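Local coordinates for protein probable dehydrogenase (Bordetella bronchiseptica, PDB 3MOI) that probably acts as an NAD(P)-dependent oxidoreductase of the GFO/IDH/MocA family, pairing a Rossmann-fold domain with a C-terminal sheet domain, at residues H181-I186 with E370-V375; A215-L220 with C225-Y230. All blocks are in the same frame, centred on the assembly; numbering follows the deposited sequence.

Interaction 1 of 2, residues H181-I186 with E370-V375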
ATOM      1  N   HIS A 181      -1.416  13.758  -8.519  1.00 31.53           N
ATOM      2  CA  HIS A 181      -0.631  12.844  -9.354  1.00 31.49           C
ATOM      3  C   HIS A 181      -1.114  11.391  -9.237  1.00 30.67           C
ATOM      4  O   HIS A 181      -1.221  10.676 -10.238  1.00 31.14           O
ATOM      5  CB  HIS A 181       0.850  12.951  -9.015  1.00 32.64           C
ATOM      6  CG  HIS A 181       1.464  14.274  -9.339  1.00 33.15           C
ATOM      7  ND1 HIS A 181       1.331  14.881 -10.578  1.00 35.68           N
ATOM      8  CD2 HIS A 181       2.293  15.066  -8.615  1.00 36.17           C
ATOM      9  CE1 HIS A 181       1.984  16.032 -10.575  1.00 37.57           C
ATOM     10  NE2 HIS A 181       2.604  16.157  -9.405  1.00 39.70           N
ATOM     11  N   GLN A 182      -1.498  10.977  -8.055  1.00 29.21           N
ATOM     12  CA  GLN A 182      -1.991   9.634  -7.902  1.00 29.49           C
ATOM     13  C   GLN A 182      -3.407   9.554  -8.424  1.00 30.12           C
ATOM     14  O   GLN A 182      -3.780   8.606  -9.110  1.00 32.22           O
ATOM     15  CB  GLN A 182      -1.924   9.213  -6.427  1.00 29.92           C
ATOM     16  CG  GLN A 182      -0.500   9.097  -5.919  1.00 29.96           C
ATOM     17  CD  GLN A 182      -0.374   8.884  -4.475  1.00 33.00           C
ATOM     18  OE1 GLN A 182      -0.982   9.580  -3.717  1.00 42.99           O
ATOM     19  NE2 GLN A 182       0.460   7.930  -4.057  1.00 34.63           N
ATOM     20  N   ILE A 183      -4.216  10.560  -8.123  1.00 29.21           N
ATOM     21  CA  ILE A 183      -5.578  10.485  -8.506  1.00 28.42           C
ATOM     22  C   ILE A 183      -5.608  10.441 -10.022  1.00 29.58           C
ATOM     23  O   ILE A 183      -6.318   9.644 -10.592  1.00 28.49           O
ATOM     24  CB  ILE A 183      -6.374  11.684  -7.995  1.00 28.86           C
ATOM     25  CG1 ILE A 183      -6.431  11.712  -6.462  1.00 29.22           C
ATOM     26  CG2 ILE A 183      -7.821  11.710  -8.570  1.00 23.53           C
ATOM     27  CD1 ILE A 183      -7.004  13.037  -5.939  1.00 26.85           C
ATOM     28  N   ASP A 184      -4.848  11.302 -10.690  1.00 30.70           N
ATOM     29  CA  ASP A 184      -4.919  11.341 -12.149  1.00 32.03           C
ATOM     30  C   ASP A 184      -4.417  10.054 -12.755  1.00 33.51           C
ATOM     31  O   ASP A 184      -4.920   9.622 -13.799  1.00 33.43           O
ATOM     32  CB  ASP A 184      -4.105  12.487 -12.728  1.00 32.64           C
ATOM     33  CG  ASP A 184      -4.721  13.848 -12.447  1.00 35.07           C
ATOM     34  OD1 ASP A 184      -5.955  13.949 -12.284  1.00 37.26           O
ATOM     35  OD2 ASP A 184      -3.946  14.812 -12.359  1.00 42.02           O
ATOM     36  N   SER A 185      -3.437   9.421 -12.092  1.00 34.49           N
ATOM     37  CA  SER A 185      -2.899   8.179 -12.621  1.00 35.21           C
ATOM     38  C   SER A 185      -3.929   7.078 -12.503  1.00 34.06           C
ATOM     39  O   SER A 185      -4.082   6.232 -13.433  1.00 33.26           O
ATOM     40  CB  SER A 185      -1.599   7.814 -11.912  1.00 35.68           C
ATOM     41  OG  SER A 185      -0.680   8.891 -12.145  1.00 38.67           O
ATOM     42  N   ILE A 186      -4.640   7.089 -11.379  1.00 32.33           N
ATOM     43  CA  ILE A 186      -5.662   6.075 -11.153  1.00 31.83           C
ATOM     44  C   ILE A 186      -6.737   6.236 -12.212  1.00 31.79           C
ATOM     45  O   ILE A 186      -7.072   5.303 -12.882  1.00 32.86           O
ATOM     46  CB  ILE A 186      -6.209   6.175  -9.768  1.00 31.98           C
ATOM     47  CG1 ILE A 186      -5.142   5.725  -8.746  1.00 33.89           C
ATOM     48  CG2 ILE A 186      -7.409   5.346  -9.613  1.00 31.69           C
ATOM     49  CD1 ILE A 186      -5.479   6.095  -7.325  1.00 34.81           C
ATOM     50  N   GLU A 370     -12.524  17.809  -7.338  1.00 31.25           N
ATOM     51  CA  GLU A 370     -13.595  17.341  -6.428  1.00 30.63           C
ATOM     52  C   GLU A 370     -13.144  16.175  -5.647  1.00 31.18           C
ATOM     53  O   GLU A 370     -13.526  16.019  -4.506  1.00 31.68           O
ATOM     54  CB  GLU A 370     -14.875  17.001  -7.139  1.00 29.71           C
ATOM     55  CG  GLU A 370     -15.581  18.237  -7.659  1.00 32.20           C
ATOM     56  CD  GLU A 370     -16.729  17.954  -8.603  1.00 35.60           C
ATOM     57  OE1 GLU A 370     -17.006  16.775  -8.904  1.00 38.43           O
ATOM     58  OE2 GLU A 370     -17.401  18.917  -9.047  1.00 40.37           O
ATOM     59  N   VAL A 371     -12.309  15.336  -6.249  1.00 31.52           N
ATOM     60  CA  VAL A 371     -11.810  14.189  -5.506  1.00 30.22           C
ATOM     61  C   VAL A 371     -10.902  14.662  -4.358  1.00 30.40           C
ATOM     62  O   VAL A 371     -11.032  14.197  -3.243  1.00 28.46           O
ATOM     63  CB  VAL A 371     -11.072  13.209  -6.421  1.00 30.44           C
ATOM     64  CG1 VAL A 371     -10.354  12.168  -5.604  1.00 25.31           C
ATOM     65  CG2 VAL A 371     -12.064  12.585  -7.454  1.00 29.56           C
ATOM     66  N   CYS A 372     -10.008  15.603  -4.617  1.00 30.87           N
ATOM     67  CA  CYS A 372      -9.287  16.222  -3.502  1.00 31.94           C
ATOM     68  C   CYS A 372     -10.226  16.757  -2.400  1.00 32.18           C
ATOM     69  O   CYS A 372      -9.985  16.520  -1.205  1.00 33.24           O
ATOM     70  CB  CYS A 372      -8.456  17.405  -3.975  1.00 32.08           C
ATOM     71  SG  CYS A 372      -7.122  16.969  -5.122  1.00 35.39           S
ATOM     72  N   LEU A 373     -11.293  17.464  -2.768  1.00 31.31           N
ATOM     73  CA  LEU A 373     -12.208  18.009  -1.735  1.00 30.90           C
ATOM     74  C   LEU A 373     -12.837  16.882  -0.940  1.00 30.96           C
ATOM     75  O   LEU A 373     -13.051  17.020   0.264  1.00 33.21           O
ATOM     76  CB  LEU A 373     -13.310  18.927  -2.318  1.00 30.12           C
ATOM     77  CG  LEU A 373     -12.749  20.245  -2.957  1.00 30.61           C
ATOM     78  CD1 LEU A 373     -13.781  21.023  -3.786  1.00 27.42           C
ATOM     79  CD2 LEU A 373     -12.102  21.162  -1.932  1.00 25.11           C
ATOM     80  N   ALA A 374     -13.079  15.753  -1.582  1.00 30.08           N
ATOM     81  CA  ALA A 374     -13.740  14.654  -0.923  1.00 29.87           C
ATOM     82  C   ALA A 374     -12.770  13.992   0.062  1.00 30.03           C
ATOM     83  O   ALA A 374     -13.177  13.516   1.140  1.00 31.20           O
ATOM     84  CB  ALA A 374     -14.315  13.668  -1.952  1.00 28.33           C
ATOM     85  N   VAL A 375     -11.482  14.019  -0.252  1.00 30.48           N
ATOM     86  CA  VAL A 375     -10.452  13.588   0.706  1.00 29.79           C
ATOM     87  C   VAL A 375     -10.480  14.492   1.946  1.00 31.41           C
ATOM     88  O   VAL A 375     -10.442  14.003   3.095  1.00 32.05           O
ATOM     89  CB  VAL A 375      -9.050  13.600   0.074  1.00 30.08           C
ATOM     90  CG1 VAL A 375      -7.973  13.471   1.165  1.00 25.29           C
ATOM     91  CG2 VAL A 375      -8.938  12.443  -0.998  1.00 26.80           C
TER
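Two helices that lie against one face of the large mixed sheet in the GFO/IDH/MocA C-terminal region meet here, through Ile183 on one and Val371 with Cys372 on the other. The contact is small and wholly apolar. Only 130 Å² is buried, and the nearest CA atoms, those of Ile183 and Val371, stand 7.8 Å apart, so side chains bridge the gap between the two backbones. Ile183 reaches furthest: with CG1 anti to the carbonyl carbon (chi1 -65°) and CD1 extended beyond it, its CD1 is carried across to Val371 CG1 at 3.5 Å. That same Val371 methyl also lies alongside the isoleucine, since CG1 of Val371 is 3.9 Å from Ile183 CG2. The two branched side chains thus slide past one another in opposite directions instead of meeting end to end. Cys372 adds a second, looser touch, its SG approaching the end of Ile183 with a CD1 to SG distance of 4.0 Å. Elsewhere on the 181-186 helix turn, Ser185 folds its hydroxyl back onto its own backbone: Ser185 OG donates to His181 O over 2.7 Å, and this carbonyl also accepts from Ser185 N one helical turn on. The polar group is thereby satisfied locally. A further tie between the two helices is the hydrogen bond that Asp184 OD1 accepts from Thr368 OG1. On the sheet side, Ile183 packs on Ile194 and Met228, Ala374 on Val197 and Val375 on Ala199. Such side-by-side packing of a domain helix and the long helix near the C terminus over the same sheet belongs to the alpha-plus-beta C-terminal domain of this dehydrogenase family.

Interaction 2 of 2, residues A215-L220 with C225-Y230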
ATOM      1  N   ALA A 215      -3.971   8.607   3.840  1.00 29.65           N
ATOM      2  CA  ALA A 215      -4.329   7.261   3.463  1.00 30.11           C
ATOM      3  C   ALA A 215      -5.748   7.288   2.918  1.00 30.09           C
ATOM      4  O   ALA A 215      -6.644   7.837   3.585  1.00 29.10           O
ATOM      5  CB  ALA A 215      -4.173   6.232   4.692  1.00 27.28           C
ATOM      6  N   ALA A 216      -5.933   6.701   1.730  1.00 30.26           N
ATOM      7  CA  ALA A 216      -7.252   6.696   1.064  1.00 31.48           C
ATOM      8  C   ALA A 216      -7.572   5.444   0.308  1.00 32.10           C
ATOM      9  O   ALA A 216      -6.691   4.816  -0.269  1.00 32.69           O
ATOM     10  CB  ALA A 216      -7.410   7.918   0.070  1.00 30.12           C
ATOM     11  N   MET A 217      -8.867   5.133   0.287  1.00 32.64           N
ATOM     12  CA  MET A 217      -9.410   4.116  -0.537  1.00 32.88           C
ATOM     13  C   MET A 217     -10.431   4.775  -1.459  1.00 33.30           C
ATOM     14  O   MET A 217     -11.475   5.353  -1.008  1.00 34.63           O
ATOM     15  CB  MET A 217     -10.079   2.985   0.251  1.00 32.79           C
ATOM     16  CG  MET A 217     -10.141   1.715  -0.676  1.00 37.10           C
ATOM     17  SD  MET A 217     -10.800   0.191  -0.113  1.00 39.64           S
ATOM     18  CE  MET A 217     -10.478   0.637   1.481  1.00 33.08           C
ATOM     19  N   LEU A 218     -10.171   4.618  -2.742  1.00 31.33           N
ATOM     20  CA  LEU A 218     -10.998   5.204  -3.762  1.00 31.04           C
ATOM     21  C   LEU A 218     -11.864   4.118  -4.374  1.00 31.02           C
ATOM     22  O   LEU A 218     -11.334   3.099  -4.897  1.00 31.30           O
ATOM     23  CB  LEU A 218     -10.095   5.810  -4.845  1.00 30.22           C
ATOM     24  CG  LEU A 218      -9.569   7.250  -4.749  1.00 30.75           C
ATOM     25  CD1 LEU A 218      -9.356   7.732  -3.390  1.00 29.49           C
ATOM     26  CD2 LEU A 218      -8.333   7.509  -5.648  1.00 26.97           C
ATOM     27  N   THR A 219     -13.170   4.296  -4.337  1.00 29.90           N
ATOM     28  CA  THR A 219     -14.022   3.334  -5.006  1.00 30.27           C
ATOM     29  C   THR A 219     -14.264   3.762  -6.481  1.00 31.71           C
ATOM     30  O   THR A 219     -14.655   4.879  -6.757  1.00 32.36           O
ATOM     31  CB  THR A 219     -15.360   3.198  -4.310  1.00 30.27           C
ATOM     32  OG1 THR A 219     -15.128   2.777  -2.962  1.00 27.12           O
ATOM     33  CG2 THR A 219     -16.254   2.173  -5.057  1.00 26.73           C
ATOM     34  N   LEU A 220     -14.033   2.857  -7.413  1.00 32.44           N
ATOM     35  CA  LEU A 220     -14.257   3.143  -8.793  1.00 33.10           C
ATOM     36  C   LEU A 220     -15.620   2.573  -9.171  1.00 34.86           C
ATOM     37  O   LEU A 220     -16.368   2.018  -8.398  1.00 36.50           O
ATOM     38  CB  LEU A 220     -13.145   2.583  -9.646  1.00 32.25           C
ATOM     39  CG  LEU A 220     -11.719   2.982  -9.271  1.00 31.38           C
ATOM     40  CD1 LEU A 220     -10.763   2.286 -10.196  1.00 29.86           C
ATOM     41  CD2 LEU A 220     -11.487   4.470  -9.330  1.00 28.37           C
ATOM     42  N   CYS A 225     -11.564  -0.994  -6.717  1.00 34.14           N
ATOM     43  CA  CYS A 225     -11.026   0.094  -5.863  1.00 34.16           C
ATOM     44  C   CYS A 225      -9.524   0.333  -5.997  1.00 32.91           C
ATOM     45  O   CYS A 225      -8.794  -0.550  -6.378  1.00 32.71           O
ATOM     46  CB  CYS A 225     -11.303  -0.189  -4.409  1.00 34.18           C
ATOM     47  SG  CYS A 225     -13.076  -0.458  -4.094  1.00 40.78           S
ATOM     48  N   ALA A 226      -9.093   1.541  -5.661  1.00 31.93           N
ATOM     49  CA  ALA A 226      -7.707   1.935  -5.624  1.00 31.72           C
ATOM     50  C   ALA A 226      -7.340   2.417  -4.214  1.00 32.42           C
ATOM     51  O   ALA A 226      -8.008   3.236  -3.635  1.00 33.56           O
ATOM     52  CB  ALA A 226      -7.514   3.034  -6.533  1.00 31.13           C
ATOM     53  N   VAL A 227      -6.283   1.894  -3.643  1.00 32.38           N
ATOM     54  CA  VAL A 227      -5.759   2.433  -2.409  1.00 31.42           C
ATOM     55  C   VAL A 227      -4.680   3.425  -2.784  1.00 31.52           C
ATOM     56  O   VAL A 227      -3.856   3.132  -3.633  1.00 31.94           O
ATOM     57  CB  VAL A 227      -5.133   1.273  -1.543  1.00 31.73           C
ATOM     58  CG1 VAL A 227      -4.079   1.789  -0.535  1.00 31.19           C
ATOM     59  CG2 VAL A 227      -6.209   0.492  -0.844  1.00 27.84           C
ATOM     60  N   MET A 228      -4.657   4.574  -2.115  1.00 31.10           N
ATOM     61  CA  MET A 228      -3.700   5.651  -2.385  1.00 30.98           C
ATOM     62  C   MET A 228      -3.164   6.048  -1.010  1.00 30.72           C
ATOM     63  O   MET A 228      -3.946   6.350  -0.095  1.00 30.69           O
ATOM     64  CB  MET A 228      -4.437   6.799  -3.074  1.00 30.60           C
ATOM     65  CG  MET A 228      -3.706   8.088  -3.359  1.00 33.22           C
ATOM     66  SD  MET A 228      -4.796   9.454  -4.002  1.00 28.23           S
ATOM     67  CE  MET A 228      -5.927   8.376  -4.685  1.00 30.92           C
ATOM     68  N   VAL A 229      -1.845   5.983  -0.859  1.00 30.18           N
ATOM     69  CA  VAL A 229      -1.165   6.353   0.356  1.00 29.79           C
ATOM     70  C   VAL A 229      -0.010   7.280   0.016  1.00 30.71           C
ATOM     71  O   VAL A 229       0.748   7.033  -0.919  1.00 31.94           O
ATOM     72  CB  VAL A 229      -0.572   5.110   1.093  1.00 30.02           C
ATOM     73  CG1 VAL A 229       0.409   5.562   2.205  1.00 28.87           C
ATOM     74  CG2 VAL A 229      -1.657   4.222   1.672  1.00 25.47           C
ATOM     75  N   TYR A 230       0.162   8.335   0.797  1.00 31.42           N
ATOM     76  CA  TYR A 230       1.212   9.367   0.533  1.00 31.01           C
ATOM     77  C   TYR A 230       1.708   9.874   1.858  1.00 31.41           C
ATOM     78  O   TYR A 230       0.892  10.182   2.743  1.00 31.14           O
ATOM     79  CB  TYR A 230       0.663  10.578  -0.246  1.00 29.95           C
ATOM     80  CG  TYR A 230       1.778  11.458  -0.663  1.00 30.70           C
ATOM     81  CD1 TYR A 230       2.285  11.398  -1.932  1.00 28.55           C
ATOM     82  CD2 TYR A 230       2.419  12.306   0.263  1.00 31.01           C
ATOM     83  CE1 TYR A 230       3.333  12.189  -2.296  1.00 27.95           C
ATOM     84  CE2 TYR A 230       3.444  13.051  -0.089  1.00 29.40           C
ATOM     85  CZ  TYR A 230       3.921  12.987  -1.388  1.00 28.42           C
ATOM     86  OH  TYR A 230       4.994  13.760  -1.770  1.00 31.89           O
TER
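Ala215 faces Val229 toward the open end of a beta hairpin, its CB lying 4.4 Å from Val229 CG2 in a non-hydrogen-bonded antiparallel pair. The strands run at 160° to each other, and the axes of the two segments come within 4.6 Å. Ala216 forms a hydrogen-bonded pair with Met228: Ala216 N donates to Met228 O over 2.7 Å, somewhat bent at 145°, and Met228 N returns a straighter bond to Ala216 O. The same Ala216 O receives a CA-H...O contact from Val227. Met217 turns to the other face, its CG anti to the backbone N (chi1 -159°). There the Met217 and Val227 side chains cross obliquely, Met217 CG 4.1 Å from Val227 CG2, and Met217 SD reaches the CB of Cys225. Leu218 repeats the hydrogen-bonded pattern with Ala226. Leu218 N gives an almost straight bond of 2.7 Å to Ala226 O, and Ala226 N returns one to Leu218 O. Leu218 CB lies 4.1 Å from Ala226 CB. Thr219 ends the paired register beside Cys225, with 4.0 Å from its OG1 to Cys225 SG; the polar partner of that hydroxyl is Arg198 of the second subunit. Side chains alternate accordingly between the two faces of the sheet. Ala216, Leu218, Ala226 and Met228 point to the helical layer, where Leu218 and Met228 both pack on Ile186 of helix 179-190. Ala215, Met217, Cys225 and Val227 form part of the subunit interface, Met217 and Val227 each meeting their own counterparts in the second subunit. Strand 194-202 flanks the hairpin beside 213-220, and strand 145-153 runs beside 225-231, placing the pair inside the mixed sheet between the helices and the partner subunit.

After the N-terminal Rossmann-fold region, the chain runs through strand 145-153 of the mixed sheet to helix 179-190, the first half of interaction 1. Strand 194-202 leads on to the hairpin, where interaction 2 closes a short loop of four residues. Helices 258-265 and 270-278, the four strands from 302 to 331 and helix 340-352 follow before helix 362-381 returns to helix 179-190, closing a long loop of 183 intervening residues that holds the hairpin within it. The two contacts, with centres about 9 Å apart, are stacked layers: Gln182 NE2 probably hydrogen-bonds Val229 O. Helix 179-190 thus joins helix 362-381 to the sheet, and interaction 2 alone extends to the dimer interface.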